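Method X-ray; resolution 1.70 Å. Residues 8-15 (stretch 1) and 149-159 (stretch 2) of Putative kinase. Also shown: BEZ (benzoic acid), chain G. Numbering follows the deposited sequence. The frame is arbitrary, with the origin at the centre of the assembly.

Stretch 1, residues 8-15: IIVTGHPA
Stretch 2 149-159: SRGDIPPLPLG

A buried strand and the loop that follows it pack against an irregular, proline-rich segment running almost antiparallel to them, in a contact built from apolar packing, a sandwiched histidine ring and bridging waters, with no clear direct hydrogen bond between the two stretches. The end-to-end directions of the touching parts differ by 169°, and 479 Å² is buried, both sides summed. The register is set by Gly12 opposite Ile153, CA to CA 5.7 Å, and Thr11 opposite Pro155, CA to CA 7.2 Å.

Residues 8-11 have extended backbone angles, phi near -100 to -125°, so side chains alternate: Ile9 and Thr11 point toward the second stretch, while Ile8 and Val10 are out of its reach. Stretch 2 has no regular helix or strand across the contact; Gly151 leaves the preceding helix with phi/psi 76/179, angles that call for glycine, and residues 152-156 continue extended, with phi between -65 and -78° and psi between 135 and 163°.

At one end, Ile9 (chi1 m, chi2 96°) places CD1 3.4 Å from CD1 of Leu158, and its CG2 lies 4.5 Å from CD1 of Leu156. Both leucines are m,t, and their branched apolar ends suit this greasy patch. Leu158 N also donates a weak hydrogen bond to Leu156 O (2.9 Å).

In the middle, Ile153 (t,t) has its CA-to-CB bond pointing toward the first stretch. Ile153 CG2 lies 3.6 Å from CA of Gly12, whose phi/psi of 156/158 would jam a CB against the preceding carbonyl. Ile153 CD1 lies 3.8 Å from Thr11 OG1 (chi1 t). Thr11 OG1 donates to water 1 (2.7 Å), which donates to Pro154 O (2.9 Å), so a polar side chain is satisfied beside an apolar one.

His13, chi1 -75° (m) and chi2 -50°, has the largest area covered by the other stretch, 108 Å². Ile153 CB sits over one ring face, 3.7 Å from the centroid and 9° off the normal; over the opposite face, Arg150 CD lies 4.1 Å from the centroid, 23° off. The flat aromatic ring thus accepts CH groups on both sides. Gly151 O approaches the ring edge, 3.2 Å from His13 CD2. Water 2 accepts from His13 N and from Ile153 N, each 3.1 Å away, joining the two backbones. Water 3 lies 2.9 Å from His13 NE2 and donates to Asp152 O (3.2 Å).

Arg150 (chi1 t, chi2 146°, chi3 p, chi4 -155°) extends past the His13 ring, and its NH2 is 4.0 Å from Pro14 CD. Pro14 CB in turn lies 3.5 Å from C6 of the benzoic acid.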

# COMPACT_ATOMS: atom_id res chain seq x y z
N ILE B 8 -1.08 -9.71 -11.09
CA ILE B 8 -0.04 -9.70 -12.10
C ILE B 8 1.28 -9.52 -11.40
O ILE B 8 1.53 -8.49 -10.79
CB ILE B 8 -0.28 -8.58 -13.15
CG1 ILE B 8 -1.66 -8.80 -13.82
CG2 ILE B 8 0.84 -8.56 -14.16
CD1 ILE B 8 -2.24 -7.54 -14.37
N ILE B 9 2.12 -10.56 -11.47
CA ILE B 9 3.40 -10.58 -10.81
C ILE B 9 4.48 -10.28 -11.84
O ILE B 9 4.63 -10.99 -12.82
CB ILE B 9 3.68 -11.95 -10.15
CG1 ILE B 9 2.63 -12.24 -9.07
CG2 ILE B 9 5.11 -12.02 -9.59
CD1 ILE B 9 1.49 -13.12 -9.56
N VAL B 10 5.20 -9.19 -11.61
CA VAL B 10 6.34 -8.84 -12.44
C VAL B 10 7.61 -9.05 -11.65
O VAL B 10 7.84 -8.39 -10.63
CB VAL B 10 6.28 -7.40 -12.97
CG1 VAL B 10 7.42 -7.16 -13.93
CG2 VAL B 10 4.96 -7.15 -13.67
N THR B 11 8.43 -9.99 -12.13
CA THR B 11 9.64 -10.37 -11.42
C THR B 11 10.86 -10.24 -12.33
O THR B 11 10.74 -9.98 -13.51
CB THR B 11 9.53 -11.78 -10.84
OG1 THR B 11 10.60 -12.00 -9.90
CG2 THR B 11 9.54 -12.81 -11.94
N GLY B 12 12.04 -10.36 -11.74
CA GLY B 12 13.28 -10.24 -12.46
C GLY B 12 14.36 -9.85 -11.50
O GLY B 12 14.07 -9.28 -10.44
N HIS B 13 15.60 -10.13 -11.87
CA HIS B 13 16.71 -9.60 -11.09
C HIS B 13 16.76 -8.05 -11.20
O HIS B 13 16.17 -7.46 -12.09
CB HIS B 13 18.02 -10.21 -11.55
CG HIS B 13 18.22 -11.61 -11.09
ND1 HIS B 13 18.06 -11.99 -9.78
CD2 HIS B 13 18.60 -12.72 -11.77
CE1 HIS B 13 18.34 -13.28 -9.67
NE2 HIS B 13 18.68 -13.75 -10.86
N PRO B 14 17.44 -7.39 -10.25
CA PRO B 14 17.59 -5.94 -10.37
C PRO B 14 18.16 -5.49 -11.73
O PRO B 14 19.06 -6.13 -12.29
CB PRO B 14 18.55 -5.62 -9.22
CG PRO B 14 18.20 -6.67 -8.17
CD PRO B 14 18.03 -7.90 -9.01
N ALA B 15 17.57 -4.43 -12.27
CA ALA B 15 17.97 -3.83 -13.55
C ALA B 15 17.52 -4.59 -14.81
O ALA B 15 17.89 -4.21 -15.91
CB ALA B 15 19.47 -3.52 -13.58
N SER B 149 27.44 -13.18 -13.83
CA SER B 149 27.39 -14.64 -13.98
C SER B 149 26.15 -15.30 -13.36
O SER B 149 26.09 -16.52 -13.24
CB SER B 149 28.62 -15.23 -13.31
OG SER B 149 28.59 -14.96 -11.92
N ARG B 150 25.15 -14.51 -13.00
CA ARG B 150 24.00 -15.02 -12.25
C ARG B 150 22.96 -15.81 -13.04
O ARG B 150 22.36 -16.75 -12.51
CB ARG B 150 23.29 -13.86 -11.53
CG ARG B 150 22.25 -14.28 -10.53
CD ARG B 150 22.22 -13.32 -9.38
NE ARG B 150 21.72 -12.01 -9.79
CZ ARG B 150 22.00 -10.87 -9.17
NH1 ARG B 150 22.84 -10.83 -8.13
NH2 ARG B 150 21.47 -9.75 -9.62
N GLY B 151 22.71 -15.45 -14.28
CA GLY B 151 21.63 -16.12 -15.01
C GLY B 151 20.27 -15.61 -14.54
O GLY B 151 20.17 -14.78 -13.63
N ASP B 152 19.23 -16.15 -15.16
CA ASP B 152 17.89 -15.62 -15.00
C ASP B 152 17.18 -16.00 -13.70
O ASP B 152 17.35 -17.10 -13.18
CB ASP B 152 17.08 -16.02 -16.21
CG ASP B 152 17.70 -15.52 -17.50
OD1 ASP B 152 18.53 -14.58 -17.43
OD2 ASP B 152 17.37 -16.08 -18.56
N ILE B 153 16.41 -15.07 -13.16
CA ILE B 153 15.73 -15.32 -11.90
C ILE B 153 14.73 -16.45 -12.07
O ILE B 153 13.99 -16.49 -13.07
CB ILE B 153 15.01 -14.06 -11.36
CG1 ILE B 153 14.74 -14.18 -9.87
CG2 ILE B 153 13.71 -13.81 -12.08
CD1 ILE B 153 14.28 -12.88 -9.23
N PRO B 154 14.69 -17.39 -11.13
CA PRO B 154 13.62 -18.38 -11.23
C PRO B 154 12.24 -17.77 -10.97
O PRO B 154 12.07 -17.00 -10.02
CB PRO B 154 13.99 -19.39 -10.12
CG PRO B 154 15.46 -19.16 -9.89
CD PRO B 154 15.60 -17.69 -10.01
N PRO B 155 11.24 -18.13 -11.78
CA PRO B 155 9.93 -17.54 -11.58
C PRO B 155 9.20 -18.20 -10.42
O PRO B 155 9.56 -19.32 -10.00
CB PRO B 155 9.21 -17.83 -12.90
CG PRO B 155 9.86 -19.04 -13.44
CD PRO B 155 11.25 -19.09 -12.90
N LEU B 156 8.15 -17.55 -9.90
CA LEU B 156 7.41 -18.17 -8.80
C LEU B 156 6.54 -19.29 -9.37
O LEU B 156 5.89 -19.12 -10.39
CB LEU B 156 6.58 -17.19 -8.02
CG LEU B 156 7.33 -16.03 -7.36
CD1 LEU B 156 6.39 -15.12 -6.62
CD2 LEU B 156 8.41 -16.55 -6.44
N PRO B 157 6.49 -20.43 -8.68
CA PRO B 157 5.70 -21.54 -9.19
C PRO B 157 4.21 -21.42 -8.81
O PRO B 157 3.70 -22.24 -8.05
CB PRO B 157 6.35 -22.75 -8.51
CG PRO B 157 6.85 -22.23 -7.26
CD PRO B 157 7.18 -20.78 -7.43
N LEU B 158 3.53 -20.44 -9.40
CA LEU B 158 2.16 -20.07 -9.00
C LEU B 158 1.08 -20.72 -9.85
O LEU B 158 -0.11 -20.69 -9.51
CB LEU B 158 2.01 -18.55 -9.14
CG LEU B 158 2.95 -17.67 -8.33
CD1 LEU B 158 2.63 -16.22 -8.58
CD2 LEU B 158 2.85 -17.99 -6.85
N GLY B 159 1.49 -21.34 -10.95
CA GLY B 159 0.53 -21.79 -11.91
C GLY B 159 0.18 -20.56 -12.72
O GLY B 159 0.63 -19.45 -12.44
C BEZ G . 17.43 -1.23 -10.16
O1 BEZ G . 17.10 -0.38 -11.02
O2 BEZ G . 16.59 -2.06 -9.74
C1 BEZ G . 18.84 -1.24 -9.64
C2 BEZ G . 19.76 -0.32 -10.13
C3 BEZ G . 21.06 -0.34 -9.64
C4 BEZ G . 21.43 -1.27 -8.68
C5 BEZ G . 20.50 -2.20 -8.20
C6 BEZ G . 19.20 -2.18 -8.68
O HOH W 1 10.97 -14.53 -9.11
O HOH W 2 16.04 -12.15 -14.21
O HOH W 3 19.33 -16.61 -10.73